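Local atomic coordinates of beta-lactamase (Burkholderia cenocepacia, PDB entry 5E2G), a protein that probably hydrolyses the amide bond of beta-lactams to give substituted beta-amino acids, as in class C beta-lactamases. Residues A[97-100]-A[101-104]; A[130-133]-A[134-138]; A[187-191]-A[192-196]. All blocks are in the same frame, centred on the assembly; numbering follows the deposited sequence.

Contact 1: residues A[97-100]-A[101-104]; sequences KPFG and VVTL
Two overlapping type I beta turns bring F99 against V102 in the loop between helices 87-90 and 104-108 of this class C beta-lactamase fold. The first turn runs from K97 to G100 and closes with G100 N to K97 O at 2.7 Å. The second runs from F99 to V102 and closes with V102 N to F99 O at 3.1 Å. This bond is bent, with an N-H...O angle of 141°.

F99 leaves with CG anti to the backbone N (chi1 -164°), which leads the ring into the buried side of the loop. There the ring touches L133 and L107 and meets W136 edge-to-face. V102 packs obliquely against the same ring, with CG2 4.1 Å from F99 CD1. V102 also rests on L107. This apolar cluster joins the loop to helices 104-108 and 126-135. T103 is the N-cap of helix 104-108: its OG1 caps a backbone N, and its own N bonds to Q106 OE1, a pair of bonds consistent with a capping box. On the exposed side, V101 turns one methyl back over the first turn, and CG2 comes within 3.3 Å of P98 O.

Contact 2: residues A[130-133]-A[134-138]; sequences IRYL and DAWRP
The chain from I130 to D134 is regular helix, with D134 N giving a 3.0 Å bond to I130 O, and the bonding then slackens. The next link, A135 N to R131 O, is weak at 3.4 Å. After it W136 N reaches L133 O, three residues back, in another weak bond.

I130 CG2 lies 3.8 Å from D134 OD2, where the two side chains pass obliquely one turn apart. Y132 and W136 also meet one turn apart. Both have CG anti to the backbone N (chi1 166° for Y132), and Y132 OH comes 3.7 Å from W136 CD1. This is the C-terminal end of helix 126-135, where the chain turns off into an extended run through R137 and P138. W136 is buried there. P138 N lies 3.9 Å above the centre of the W136 ring, and NE1 makes a weak hydrogen bond to G114 O.

R137 folds back over the end of the helix. Its NH1 gives one bond to D134 O, at 2.7 Å, and another to W136 O, at 2.9 Å. Both oxygens lie close to the guanidinium plane. The charge at this C-terminal end is probably favourable to the helix dipole. A water lies within hydrogen-bonding distance of L133 O and W136 O.

Contact 3: residues A[187-191]-A[192-196]; sequences INVPA and ARMAD
R193 starts its contact at CB, which lies 3.4 Å from P190 O and is also close to the proline ring at CD. V189 CG1 also approaches this CB, at 3.8 Å. The next atom, CG, lies alongside the pyrrolidine ring, 3.7 Å from P190 CD and little further from P190 CG. The chain then bends at chi2 (-71°), which takes the polar end away from the proline. NE makes a weak hydrogen bond to Y186 OH. At the tip, NH1 gives a weak bond to the carbonyl of the preceding residue, A192 O, 3.4 Å away.

The backbone under this side chain is a run of tight turns on the surface, in the loop between helix 168-180 and strand 200-201. R193 N donates to P190 O at 2.9 Å. M194 N donates to A191 O at 3.2 Å, and this bond is nearly straight (165°). D196 N bonds in turn to R193 O. Each bond spans three residues, as in a 3-10 turn. A191 O has a second partner, a water that donates to it at 2.7 Å and accepts from A195 N.

M194, a selenomethionine in this crystal, bends at chi2 and chi3, and its SE reaches V189 CG1 at 3.9 Å. V189 in turn touches L57, while A195 O takes a hydrogen bond from K50 NZ.

Overall arrangement
Contacts 1 and 2 are neighbours, with centres about 10 Å apart, and both are partly buried. They touch directly: K97 packs on D134, and P98 lies against R137. Together they join the loop before helix 104-108 to the end of helix 126-135. The amino group of K97 and the guanidinium of R137 also come close there, two like charges. Contact 3 stands apart, with its centre 35 to 36 Å from those of the others. It lies on the surface and none of its touching residues is buried. Contacts 1 and 2 add buried aromatic packing to their turn and helix-end bonds; contact 3 has turns and a water but only aliphatic and selenium packing across it.

Contact 1: residues A[97-100]-A[101-104]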
loop_
_atom_site.group_PDB
_atom_site.type_symbol
_atom_site.label_atom_id
_atom_site.label_comp_id
_atom_site.label_asym_id
_atom_site.label_seq_id
_atom_site.Cartn_x
_atom_site.Cartn_y
_atom_site.Cartn_z
ATOM N N LYS A 97 -7.280 24.927 14.633
ATOM C CA LYS A 97 -6.790 25.039 13.279
ATOM C C LYS A 97 -7.522 24.066 12.367
ATOM O O LYS A 97 -7.945 22.991 12.810
ATOM C CB LYS A 97 -5.290 24.758 13.227
ATOM C CG LYS A 97 -4.437 26.004 13.218
ATOM C CD LYS A 97 -4.724 26.911 14.395
ATOM C CE LYS A 97 -5.478 28.172 13.968
ATOM N NZ LYS A 97 -4.938 28.783 12.719
ATOM N N PRO A 98 -7.689 24.459 11.094
ATOM C CA PRO A 98 -8.417 23.599 10.140
ATOM C C PRO A 98 -7.991 22.139 10.150
ATOM O O PRO A 98 -8.838 21.259 9.959
ATOM C CB PRO A 98 -8.116 24.274 8.796
ATOM C CG PRO A 98 -8.022 25.726 9.148
ATOM C CD PRO A 98 -7.392 25.786 10.518
ATOM N N PHE A 99 -6.710 21.855 10.380
ATOM C CA PHE A 99 -6.249 20.475 10.430
ATOM C C PHE A 99 -6.589 19.790 11.744
ATOM O O PHE A 99 -6.659 18.555 11.781
ATOM C CB PHE A 99 -4.735 20.411 10.195
ATOM C CG PHE A 99 -4.239 19.031 9.864
ATOM C CD1 PHE A 99 -4.333 18.543 8.567
ATOM C CD2 PHE A 99 -3.701 18.214 10.850
ATOM C CE1 PHE A 99 -3.892 17.263 8.250
ATOM C CE2 PHE A 99 -3.260 16.929 10.547
ATOM C CZ PHE A 99 -3.353 16.456 9.241
ATOM N N GLY A 100 -6.805 20.553 12.819
ATOM C CA GLY A 100 -7.113 19.954 14.106
ATOM C C GLY A 100 -8.399 19.152 14.126
ATOM O O GLY A 100 -8.584 18.315 15.016
ATOM N N VAL A 101 -9.296 19.393 13.165
ATOM C CA VAL A 101 -10.568 18.680 13.094
ATOM C C VAL A 101 -10.553 17.521 12.105
ATOM O O VAL A 101 -11.498 16.716 12.113
ATOM C CB VAL A 101 -11.731 19.627 12.728
ATOM C CG1 VAL A 101 -11.782 20.810 13.683
ATOM C CG2 VAL A 101 -11.604 20.080 11.289
ATOM N N VAL A 102 -9.536 17.421 11.241
ATOM C CA VAL A 102 -9.434 16.268 10.349
ATOM C C VAL A 102 -9.331 15.007 11.191
ATOM O O VAL A 102 -8.539 14.944 12.139
ATOM C CB VAL A 102 -8.229 16.405 9.405
ATOM C CG1 VAL A 102 -8.103 15.168 8.540
ATOM C CG2 VAL A 102 -8.367 17.616 8.531
ATOM N N THR A 103 -10.142 14.002 10.868
ATOM C CA THR A 103 -10.124 12.764 11.635
ATOM C C THR A 103 -9.088 11.805 11.076
ATOM O O THR A 103 -8.580 11.971 9.964
ATOM C CB THR A 103 -11.491 12.084 11.643
ATOM O OG1 THR A 103 -11.889 11.758 10.299
ATOM C CG2 THR A 103 -12.526 12.989 12.289
ATOM N N LEU A 104 -8.769 10.784 11.872
ATOM C CA LEU A 104 -7.885 9.734 11.384
ATOM C C LEU A 104 -8.489 9.037 10.168
ATOM O O LEU A 104 -7.774 8.688 9.227
ATOM C CB LEU A 104 -7.588 8.736 12.510
ATOM C CG LEU A 104 -6.535 9.074 13.581
ATOM C CD1 LEU A 104 -6.746 10.399 14.255
ATOM C CD2 LEU A 104 -6.539 8.002 14.617
#

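Contact 2: residues A[130-133]-A[134-138]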
loop_
_atom_site.group_PDB
_atom_site.type_symbol
_atom_site.label_atom_id
_atom_site.label_comp_id
_atom_site.label_asym_id
_atom_site.label_seq_id
_atom_site.Cartn_x
_atom_site.Cartn_y
_atom_site.Cartn_z
ATOM N N ILE A 130 4.529 20.844 12.610
ATOM C CA ILE A 130 3.442 21.507 13.318
ATOM C C ILE A 130 3.219 22.898 12.752
ATOM O O ILE A 130 2.078 23.360 12.629
ATOM C CB ILE A 130 3.740 21.553 14.825
ATOM C CG1 ILE A 130 3.859 20.134 15.382
ATOM C CG2 ILE A 130 2.663 22.335 15.548
ATOM C CD1 ILE A 130 2.579 19.345 15.329
ATOM N N ARG A 131 4.305 23.584 12.385
ATOM C CA ARG A 131 4.160 24.871 11.713
ATOM C C ARG A 131 3.405 24.717 10.402
ATOM O O ARG A 131 2.529 25.531 10.084
ATOM C CB ARG A 131 5.526 25.510 11.471
ATOM C CG ARG A 131 6.154 26.124 12.714
ATOM C CD ARG A 131 7.326 27.057 12.370
ATOM N NE ARG A 131 8.613 26.575 12.882
ATOM C CZ ARG A 131 9.559 26.021 12.128
ATOM N NH1 ARG A 131 9.371 25.881 10.819
ATOM N NH2 ARG A 131 10.694 25.613 12.680
ATOM N N TYR A 132 3.718 23.672 9.629
ATOM C CA TYR A 132 3.033 23.490 8.355
ATOM C C TYR A 132 1.560 23.157 8.557
ATOM O O TYR A 132 0.693 23.704 7.864
ATOM C CB TYR A 132 3.700 22.405 7.520
ATOM C CG TYR A 132 2.804 22.002 6.379
ATOM C CD1 TYR A 132 2.408 22.935 5.418
ATOM C CD2 TYR A 132 2.320 20.703 6.276
ATOM C CE1 TYR A 132 1.564 22.582 4.379
ATOM C CE2 TYR A 132 1.475 20.335 5.236
ATOM C CZ TYR A 132 1.099 21.277 4.291
ATOM O OH TYR A 132 0.260 20.907 3.258
ATOM N N LEU A 133 1.255 22.251 9.485
ATOM C CA LEU A 133 -0.138 21.880 9.702
ATOM C C LEU A 133 -0.961 23.054 10.216
ATOM O O LEU A 133 -2.152 23.166 9.897
ATOM C CB LEU A 133 -0.219 20.707 10.675
ATOM C CG LEU A 133 0.444 19.425 10.184
ATOM C CD1 LEU A 133 0.551 18.409 11.304
ATOM C CD2 LEU A 133 -0.342 18.858 9.024
ATOM N N ASP A 134 -0.346 23.944 10.998
ATOM C CA ASP A 134 -1.074 25.088 11.531
ATOM C C ASP A 134 -1.550 26.024 10.425
ATOM O O ASP A 134 -2.693 26.495 10.451
ATOM C CB ASP A 134 -0.197 25.841 12.522
ATOM C CG ASP A 134 -0.683 25.694 13.949
ATOM O OD1 ASP A 134 -1.609 26.444 14.354
ATOM O OD2 ASP A 134 -0.131 24.828 14.665
ATOM N N ALA A 135 -0.691 26.322 9.457
ATOM C CA ALA A 135 -1.049 27.238 8.381
ATOM C C ALA A 135 -1.864 26.575 7.279
ATOM O O ALA A 135 -2.319 27.269 6.364
ATOM C CB ALA A 135 0.209 27.852 7.781
ATOM N N TRP A 136 -2.053 25.261 7.348
ATOM C CA TRP A 136 -2.744 24.537 6.296
ATOM C C TRP A 136 -4.203 24.956 6.211
ATOM O O TRP A 136 -4.932 24.911 7.206
ATOM C CB TRP A 136 -2.647 23.044 6.557
ATOM C CG TRP A 136 -3.457 22.223 5.622
ATOM C CD1 TRP A 136 -3.114 21.848 4.360
ATOM C CD2 TRP A 136 -4.746 21.656 5.874
ATOM N NE1 TRP A 136 -4.111 21.082 3.807
ATOM C CE2 TRP A 136 -5.121 20.945 4.721
ATOM C CE3 TRP A 136 -5.618 21.680 6.963
ATOM C CZ2 TRP A 136 -6.330 20.261 4.627
ATOM C CZ3 TRP A 136 -6.817 21.001 6.868
ATOM C CH2 TRP A 136 -7.160 20.298 5.710
ATOM N N ARG A 137 -4.634 25.353 5.017
ATOM C CA ARG A 137 -6.021 25.725 4.775
ATOM C C ARG A 137 -6.594 24.812 3.698
ATOM O O ARG A 137 -6.057 24.775 2.578
ATOM C CB ARG A 137 -6.130 27.197 4.365
ATOM C CG ARG A 137 -5.630 28.161 5.426
ATOM C CD ARG A 137 -6.435 28.012 6.700
ATOM N NE ARG A 137 -5.988 28.910 7.766
ATOM C CZ ARG A 137 -5.190 28.556 8.774
ATOM N NH1 ARG A 137 -4.734 27.312 8.871
ATOM N NH2 ARG A 137 -4.849 29.453 9.692
ATOM N N PRO A 138 -7.658 24.068 3.976
ATOM C CA PRO A 138 -8.143 23.073 3.015
ATOM C C PRO A 138 -8.861 23.698 1.830
ATOM O O PRO A 138 -9.398 24.802 1.900
ATOM C CB PRO A 138 -9.114 22.233 3.848
ATOM C CG PRO A 138 -9.620 23.183 4.880
ATOM C CD PRO A 138 -8.470 24.100 5.202
HETATM O O HOH W 1 -4.871 24.182 10.003
#

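Contact 3: residues A[187-191]-A[192-196]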
loop_
_atom_site.group_PDB
_atom_site.type_symbol
_atom_site.label_atom_id
_atom_site.label_comp_id
_atom_site.label_asym_id
_atom_site.label_seq_id
_atom_site.Cartn_x
_atom_site.Cartn_y
_atom_site.Cartn_z
ATOM N N ILE A 187 11.282 -0.653 7.464
ATOM C CA ILE A 187 11.259 0.788 7.251
ATOM C C ILE A 187 12.679 1.303 7.075
ATOM O O ILE A 187 12.979 2.061 6.146
ATOM C CB ILE A 187 10.544 1.492 8.420
ATOM C CG1 ILE A 187 9.081 1.052 8.508
ATOM C CG2 ILE A 187 10.644 2.999 8.286
ATOM C CD1 ILE A 187 8.274 1.368 7.272
ATOM N N ASN A 188 13.574 0.879 7.964
ATOM C CA ASN A 188 15.003 1.167 7.894
ATOM C C ASN A 188 15.721 -0.136 7.563
ATOM O O ASN A 188 15.705 -1.075 8.363
ATOM C CB ASN A 188 15.497 1.754 9.211
ATOM C CG ASN A 188 14.770 3.021 9.583
ATOM O OD1 ASN A 188 14.101 3.091 10.616
ATOM N ND2 ASN A 188 14.882 4.034 8.732
ATOM N N VAL A 189 16.328 -0.198 6.388
ATOM C CA VAL A 189 17.002 -1.431 5.969
ATOM C C VAL A 189 18.309 -1.576 6.743
ATOM O O VAL A 189 19.125 -0.637 6.751
ATOM C CB VAL A 189 17.251 -1.418 4.462
ATOM C CG1 VAL A 189 17.995 -2.679 4.038
ATOM C CG2 VAL A 189 15.931 -1.299 3.704
ATOM N N PRO A 190 18.555 -2.717 7.388
ATOM C CA PRO A 190 19.753 -2.869 8.219
ATOM C C PRO A 190 21.003 -3.079 7.381
ATOM O O PRO A 190 20.945 -3.437 6.207
ATOM C CB PRO A 190 19.452 -4.116 9.055
ATOM C CG PRO A 190 18.016 -4.433 8.826
ATOM C CD PRO A 190 17.682 -3.894 7.482
ATOM N N ALA A 191 22.155 -2.866 8.026
ATOM C CA ALA A 191 23.432 -2.961 7.325
ATOM C C ALA A 191 23.627 -4.341 6.722
ATOM O O ALA A 191 23.991 -4.467 5.549
ATOM C CB ALA A 191 24.581 -2.624 8.269
ATOM N N ALA A 192 23.367 -5.394 7.500
ATOM C CA ALA A 192 23.496 -6.746 6.968
ATOM C C ALA A 192 22.569 -7.014 5.785
ATOM O O ALA A 192 22.755 -8.022 5.092
ATOM C CB ALA A 192 23.240 -7.770 8.076
ATOM N N ARG A 193 21.597 -6.137 5.525
ATOM C CA ARG A 193 20.620 -6.328 4.464
ATOM C C ARG A 193 20.799 -5.385 3.285
ATOM O O ARG A 193 20.053 -5.506 2.309
ATOM C CB ARG A 193 19.201 -6.156 5.009
ATOM C CG ARG A 193 18.833 -7.115 6.102
ATOM C CD ARG A 193 18.671 -8.513 5.574
ATOM N NE ARG A 193 18.386 -9.429 6.667
ATOM C CZ ARG A 193 19.324 -9.990 7.417
ATOM N NH1 ARG A 193 20.602 -9.728 7.176
ATOM N NH2 ARG A 193 18.990 -10.813 8.401
HETATM N N MSE A 194 21.732 -4.439 3.346
HETATM C CA MSE A 194 21.880 -3.503 2.234
HETATM C C MSE A 194 22.229 -4.257 0.952
HETATM O O MSE A 194 21.937 -3.793 -0.148
HETATM C CB MSE A 194 22.942 -2.446 2.524
HETATM C CG MSE A 194 22.476 -1.267 3.364
HETATM SE SE MSE A 194 20.871 -0.348 2.693
HETATM C CE MSE A 194 21.290 -0.187 0.792
ATOM N N ALA A 195 22.839 -5.435 1.107
ATOM C CA ALA A 195 23.209 -6.250 -0.044
ATOM C C ALA A 195 22.002 -6.828 -0.766
ATOM O O ALA A 195 22.117 -7.184 -1.942
ATOM C CB ALA A 195 24.134 -7.388 0.390
ATOM N N ASP A 196 20.861 -6.942 -0.089
ATOM C CA ASP A 196 19.636 -7.460 -0.685
ATOM C C ASP A 196 18.824 -6.399 -1.420
ATOM O O ASP A 196 17.878 -6.753 -2.127
ATOM C CB ASP A 196 18.747 -8.094 0.395
ATOM C CG ASP A 196 19.431 -9.227 1.141
ATOM O OD1 ASP A 196 20.414 -9.795 0.614
ATOM O OD2 ASP A 196 18.970 -9.562 2.253
HETATM O O HOH W 2 24.531 -6.040 3.478
#